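Local atomic coordinates of Azi13 (Streptomyces sahachiroi, PDB entry 5HMB), a protein that probably hydrolyses an acyl thioester as a hotdog-fold thioesterase of the PaaI family, in the biosynthesis of the azinomycin naphthoate. Residues 29-34 with 95-100; 62-67 with 106-111. All blocks are in the same frame, centred on the assembly; numbering follows the deposited sequence. Where two conformers were deposited one is given.

Contact 1. Residues 29-34 with 95-100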
loop_
_atom_site.group_PDB
_atom_site.type_symbol
_atom_site.label_atom_id
_atom_site.label_comp_id
_atom_site.label_asym_id
_atom_site.label_seq_id
_atom_site.Cartn_x
_atom_site.Cartn_y
_atom_site.Cartn_z
ATOM N N ARG A 29 11.785 -2.083 -19.022
ATOM C CA ARG A 29 12.576 -1.214 -18.163
ATOM C C ARG A 29 12.493 0.211 -18.687
ATOM O O ARG A 29 12.548 0.429 -19.898
ATOM C CB ARG A 29 14.039 -1.672 -18.117
ATOM C CG ARG A 29 14.992 -0.713 -17.406
ATOM C CD ARG A 29 16.304 -1.419 -17.054
ATOM N NE ARG A 29 16.756 -2.279 -18.146
ATOM C CZ ARG A 29 17.634 -1.918 -19.078
ATOM N NH1 ARG A 29 17.977 -2.768 -20.039
ATOM N NH2 ARG A 29 18.180 -0.709 -19.046
ATOM N N ALA A 30 12.367 1.167 -17.775
ATOM C CA ALA A 30 12.465 2.580 -18.097
ATOM C C ALA A 30 13.360 3.238 -17.055
ATOM O O ALA A 30 13.307 2.870 -15.880
ATOM C CB ALA A 30 11.092 3.257 -18.135
ATOM N N VAL A 31 14.196 4.189 -17.489
ATOM C CA VAL A 31 15.189 4.843 -16.635
ATOM C C VAL A 31 15.144 6.340 -16.901
ATOM O O VAL A 31 15.249 6.770 -18.054
ATOM C CB VAL A 31 16.616 4.321 -16.896
ATOM C CG1 VAL A 31 17.620 5.102 -16.049
ATOM C CG2 VAL A 31 16.722 2.825 -16.641
ATOM N N ALA A 32 15.006 7.136 -15.843
ATOM C CA ALA A 32 15.001 8.584 -15.989
ATOM C C ALA A 32 15.884 9.221 -14.929
ATOM O O ALA A 32 15.979 8.723 -13.802
ATOM C CB ALA A 32 13.587 9.164 -15.893
ATOM N N TYR A 33 16.524 10.323 -15.304
ATOM C CA TYR A 33 17.336 11.119 -14.403
ATOM C C TYR A 33 16.587 12.399 -14.082
ATOM O O TYR A 33 15.797 12.889 -14.894
ATOM C CB TYR A 33 18.698 11.469 -15.021
ATOM C CG TYR A 33 19.506 10.273 -15.469
ATOM C CD1 TYR A 33 20.124 9.443 -14.542
ATOM C CD2 TYR A 33 19.659 9.975 -16.820
ATOM C CE1 TYR A 33 20.872 8.343 -14.939
ATOM C CE2 TYR A 33 20.409 8.877 -17.231
ATOM C CZ TYR A 33 21.010 8.066 -16.283
ATOM O OH TYR A 33 21.753 6.979 -16.672
ATOM N N TRP A 34 16.845 12.937 -12.900
ATOM C CA TRP A 34 16.245 14.194 -12.468
ATOM C C TRP A 34 16.995 14.668 -11.228
ATOM O O TRP A 34 17.863 13.968 -10.697
ATOM C CB TRP A 34 14.752 14.033 -12.190
ATOM C CG TRP A 34 14.430 12.989 -11.159
ATOM C CD1 TRP A 34 14.602 11.634 -11.272
ATOM C CD2 TRP A 34 13.854 13.214 -9.862
ATOM N NE1 TRP A 34 14.169 11.009 -10.121
ATOM C CE2 TRP A 34 13.713 11.958 -9.242
ATOM C CE3 TRP A 34 13.438 14.360 -9.172
ATOM C CZ2 TRP A 34 13.168 11.812 -7.970
ATOM C CZ3 TRP A 34 12.896 14.214 -7.912
ATOM C CH2 TRP A 34 12.760 12.946 -7.326
ATOM N N THR A 95 18.378 8.871 -10.026
ATOM C CA THR A 95 18.077 7.948 -11.115
ATOM C C THR A 95 16.910 7.057 -10.712
ATOM O O THR A 95 17.010 6.314 -9.728
ATOM C CB THR A 95 19.290 7.076 -11.450
ATOM O OG1 THR A 95 20.405 7.907 -11.784
ATOM C CG2 THR A 95 18.972 6.165 -12.621
ATOM N N SER A 96 15.821 7.097 -11.483
ATOM C CA SER A 96 14.631 6.295 -11.198
ATOM C C SER A 96 14.465 5.194 -12.231
ATOM O O SER A 96 14.374 5.470 -13.436
ATOM C CB SER A 96 13.383 7.168 -11.153
ATOM O OG SER A 96 13.535 8.145 -10.141
ATOM N N THR A 97 14.374 3.956 -11.758
ATOM C CA THR A 97 14.318 2.787 -12.629
ATOM C C THR A 97 13.060 1.990 -12.333
ATOM O O THR A 97 12.851 1.553 -11.195
ATOM C CB THR A 97 15.559 1.924 -12.432
ATOM O OG1 THR A 97 16.711 2.719 -12.723
ATOM C CG2 THR A 97 15.516 0.712 -13.336
ATOM N N ALA A 98 12.226 1.809 -13.353
ATOM C CA ALA A 98 11.010 1.022 -13.254
ATOM C C ALA A 98 11.270 -0.382 -13.776
ATOM O O ALA A 98 11.721 -0.552 -14.918
ATOM C CB ALA A 98 9.879 1.682 -14.049
ATOM N N LEU A 99 10.972 -1.382 -12.948
ATOM C CA LEU A 99 11.113 -2.764 -13.372
ATOM C C LEU A 99 9.788 -3.492 -13.264
ATOM O O LEU A 99 8.992 -3.216 -12.358
ATOM C CB LEU A 99 12.154 -3.510 -12.541
ATOM C CG LEU A 99 13.565 -2.967 -12.717
ATOM C CD1 LEU A 99 14.538 -3.711 -11.796
ATOM C CD2 LEU A 99 13.963 -3.073 -14.189
ATOM N N PRO A 100 9.525 -4.436 -14.168
ATOM C CA PRO A 100 8.211 -5.074 -14.193
ATOM C C PRO A 100 8.086 -6.068 -13.058
ATOM O O PRO A 100 9.028 -6.795 -12.740
ATOM C CB PRO A 100 8.178 -5.771 -15.560
ATOM C CG PRO A 100 9.621 -6.105 -15.816
ATOM C CD PRO A 100 10.435 -4.997 -15.186
#
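Thr-95 and Ser-96 meet Tyr-33, Ala-32 and Trp-34 where two neighbouring antiparallel strands of the hotdog sheet run side by side, their directions 164° apart. Ala-32 and Ser-96 form a hydrogen-bonded pair, Ser-96 N donating to Ala-32 O at 2.8 Å and Ala-32 N to Ser-96 O. At the next hydrogen-bonded pair, Ala-98 N reaches Ala-30 O at 2.9 Å, while the return bond from Ala-30 N to Ala-98 O is weak.

On the face of Val-31, Tyr-33, Thr-95 and Thr-97, both branches of Thr-95 are in contact. OG1, beside its own backbone N (chi1 -57°), comes in at the edge of the Tyr-33 ring, near its plane, 3.2 Å from CD1. CG2 touches two neighbours, 3.7 Å from Tyr-33 CE1 and 3.8 Å from Val-31 CG1. At the far end, Arg-29 CA lies 3.4 Å from Ala-98 O; its side chain was modelled in two conformers, and its packing alongside Leu-99 is less certain.

The other face, with Ala-30, Ala-32, Ser-96 and Ala-98, is buried: Ala-30 meets Ala-63 of helix 49-68, Ser-96 meets Val-55 and Ala-98 meets Val-59 of the same helix. The hydroxyl of Ser-96 is also hydrogen-bonded to Thr-114 OG1 on the adjoining strand. It accepts as well from the Trp-34 indole, whose NE1 stands 2.9 Å from Ser-96 OG, with OG tilted 17° out of the ring plane.

Contact 2. Residues 62-67 with 106-111. With SO4 (sulfate ion), chain C.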
loop_
_atom_site.group_PDB
_atom_site.type_symbol
_atom_site.label_atom_id
_atom_site.label_comp_id
_atom_site.label_asym_id
_atom_site.label_seq_id
_atom_site.Cartn_x
_atom_site.Cartn_y
_atom_site.Cartn_z
ATOM N N ALA A 62 5.521 5.224 -18.219
ATOM C CA ALA A 62 6.279 5.178 -19.465
ATOM C C ALA A 62 6.591 3.746 -19.849
ATOM O O ALA A 62 6.427 3.355 -21.009
ATOM C CB ALA A 62 7.576 5.980 -19.336
ATOM N N ALA A 63 7.044 2.942 -18.882
ATOM C CA ALA A 63 7.389 1.562 -19.190
ATOM C C ALA A 63 6.147 0.752 -19.537
ATOM O O ALA A 63 6.163 -0.032 -20.495
ATOM C CB ALA A 63 8.134 0.923 -18.027
ATOM N N ALA A 64 5.067 0.926 -18.766
ATOM C CA ALA A 64 3.837 0.174 -19.008
ATOM C C ALA A 64 3.271 0.472 -20.390
ATOM O O ALA A 64 2.821 -0.436 -21.095
ATOM C CB ALA A 64 2.792 0.511 -17.946
ATOM N N ASP A 65 3.255 1.751 -20.764
ATOM C CA ASP A 65 2.790 2.174 -22.078
ATOM C C ASP A 65 3.614 1.518 -23.176
ATOM O O ASP A 65 3.069 0.945 -24.126
ATOM C CB ASP A 65 2.879 3.693 -22.166
ATOM C CG ASP A 65 1.800 4.287 -23.021
ATOM O OD1 ASP A 65 0.632 3.851 -22.899
ATOM O OD2 ASP A 65 2.123 5.191 -23.817
ATOM N N ARG A 66 4.941 1.575 -23.041
ATOM C CA ARG A 66 5.837 0.981 -24.027
ATOM C C ARG A 66 5.679 -0.534 -24.102
ATOM O O ARG A 66 5.870 -1.124 -25.174
ATOM C CB ARG A 66 7.284 1.371 -23.701
ATOM C CG ARG A 66 8.347 0.826 -24.658
ATOM C CD ARG A 66 8.164 1.327 -26.097
ATOM N NE ARG A 66 9.169 0.752 -26.994
ATOM C CZ ARG A 66 9.032 -0.408 -27.636
ATOM N NH1 ARG A 66 7.925 -1.127 -27.495
ATOM N NH2 ARG A 66 10.004 -0.853 -28.422
ATOM N N TRP A 67 5.307 -1.187 -22.997
ATOM C CA TRP A 67 5.074 -2.629 -23.060
ATOM C C TRP A 67 3.736 -2.970 -23.716
ATOM O O TRP A 67 3.620 -3.989 -24.407
ATOM C CB TRP A 67 5.133 -3.244 -21.659
ATOM C CG TRP A 67 4.871 -4.735 -21.666
ATOM C CD1 TRP A 67 5.790 -5.731 -21.875
ATOM C CD2 TRP A 67 3.604 -5.390 -21.482
ATOM N NE1 TRP A 67 5.167 -6.962 -21.827
ATOM C CE2 TRP A 67 3.830 -6.778 -21.587
ATOM C CE3 TRP A 67 2.309 -4.938 -21.234
ATOM C CZ2 TRP A 67 2.811 -7.713 -21.441
ATOM C CZ3 TRP A 67 1.305 -5.861 -21.091
ATOM C CH2 TRP A 67 1.556 -7.237 -21.208
ATOM N N THR A 106 -5.153 -7.711 -18.255
ATOM C CA THR A 106 -5.812 -6.484 -17.836
ATOM C C THR A 106 -4.967 -5.593 -16.929
ATOM O O THR A 106 -5.177 -4.376 -16.933
ATOM C CB THR A 106 -7.127 -6.806 -17.129
ATOM O OG1 THR A 106 -6.863 -7.640 -16.002
ATOM C CG2 THR A 106 -8.124 -7.539 -18.117
ATOM N N GLN A 107 -4.026 -6.146 -16.158
ATOM C CA GLN A 107 -3.277 -5.381 -15.159
ATOM C C GLN A 107 -1.785 -5.393 -15.453
ATOM O O GLN A 107 -1.257 -6.361 -16.007
ATOM C CB GLN A 107 -3.464 -5.953 -13.751
ATOM C CG GLN A 107 -4.879 -5.968 -13.242
ATOM C CD GLN A 107 -5.330 -4.610 -12.766
ATOM O OE1 GLN A 107 -5.249 -4.307 -11.576
ATOM N NE2 GLN A 107 -5.812 -3.777 -13.690
ATOM N N GLN A 108 -1.101 -4.315 -15.039
ATOM C CA GLN A 108 0.349 -4.293 -14.907
ATOM C C GLN A 108 0.726 -3.751 -13.529
ATOM O O GLN A 108 0.066 -2.843 -13.009
ATOM C CB GLN A 108 1.030 -3.418 -15.962
ATOM C CG GLN A 108 0.746 -3.790 -17.413
ATOM C CD GLN A 108 1.631 -3.015 -18.367
ATOM O OE1 GLN A 108 2.858 -3.001 -18.223
ATOM N NE2 GLN A 108 1.013 -2.339 -19.334
ATOM N N VAL A 109 1.800 -4.294 -12.950
ATOM C CA VAL A 109 2.433 -3.737 -11.760
ATOM C C VAL A 109 3.917 -3.548 -12.046
ATOM O O VAL A 109 4.581 -4.471 -12.528
ATOM C CB VAL A 109 2.237 -4.637 -10.525
ATOM C CG1 VAL A 109 2.986 -4.044 -9.334
ATOM C CG2 VAL A 109 0.774 -4.783 -10.209
ATOM N N TRP A 110 4.434 -2.358 -11.739
ATOM C CA TRP A 110 5.839 -2.027 -11.899
ATOM C C TRP A 110 6.399 -1.548 -10.565
ATOM O O TRP A 110 5.672 -0.998 -9.738
ATOM C CB TRP A 110 6.045 -0.940 -12.960
ATOM C CG TRP A 110 5.775 -1.441 -14.327
ATOM C CD1 TRP A 110 4.553 -1.739 -14.868
ATOM C CD2 TRP A 110 6.750 -1.742 -15.332
ATOM N NE1 TRP A 110 4.713 -2.198 -16.162
ATOM C CE2 TRP A 110 6.052 -2.211 -16.465
ATOM C CE3 TRP A 110 8.148 -1.659 -15.383
ATOM C CZ2 TRP A 110 6.707 -2.597 -17.642
ATOM C CZ3 TRP A 110 8.796 -2.040 -16.550
ATOM C CH2 TRP A 110 8.075 -2.504 -17.661
ATOM N N SER A 111 7.700 -1.759 -10.368
ATOM C CA SER A 111 8.424 -1.325 -9.177
ATOM C C SER A 111 9.475 -0.308 -9.592
ATOM O O SER A 111 10.292 -0.578 -10.479
ATOM C CB SER A 111 9.079 -2.519 -8.475
ATOM O OG SER A 111 9.921 -2.097 -7.424
HETATM S S SO4 C . -4.097 -9.997 -15.525
HETATM O O1 SO4 C . -3.333 -11.167 -15.969
HETATM O O2 SO4 C . -5.227 -9.731 -16.421
HETATM O O3 SO4 C . -4.588 -10.245 -14.176
HETATM O O4 SO4 C . -3.235 -8.818 -15.541
#
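Helix 62-67 passes strand 107-111 with its axis 9.4 Å away and directions 138° apart, and Ala-64 and Gln-108 are the nearest backbone pair. The contact belongs to the packing of the long hotdog helix against its sheet. Ala-63 sets its CB over one face of the Trp-110 indole, a CH-pi contact 3.5 Å from the centroid of the six-membered ring.

At the edge of the indole, the Gln-108 amide bonds through both nitrogen and oxygen. Its NE2 donates to Ala-64 O at 3.2 Å, almost straight at 171°, although the donor stands above the carbonyl plane; Asn-131 OD1 is a second partner of this nitrogen. Its OE1 accepts from Trp-110 NE1 at 2.9 Å, lying in the plane of the indole. With CD anti to CA (chi2 -171°), the amide lies beside Ala-64. Trp-67 CE3 comes within 3.5 Å of Gln-108 NE2, the ring and amide planes 58° apart.

Where the strand begins, a sulfate, probably from crystallisation, takes bonds from Thr-106 N, Thr-106 OG1 and Gln-107 N, with His-102 NE2 as a further partner. Bonds at both ends of the buried Gln-108 amide define its orientation, tying a helix carbonyl to the indole N-H.

In the fold
Contacts 1 and 2, with centres 12 Å apart, share one curved sheet: strands 93-100 and 107-115 are neighbours in it. Leu-99 N lies 2.7 Å from Ser-111 O, a probable hydrogen bond that joins the two directly. The indole of Trp-110 bridges them too, with its CE3 3.3 Å from Pro-100 N. Helix 49-68, which follows strand 29-35 in the chain, reaches both contacts through Ala-63. Phe-84 of a neighbouring subunit packs on Val-109 of contact 2. The sulfate bound at Thr-106 and another about 5 Å from the Trp-67 side chain both lie beside contact 2.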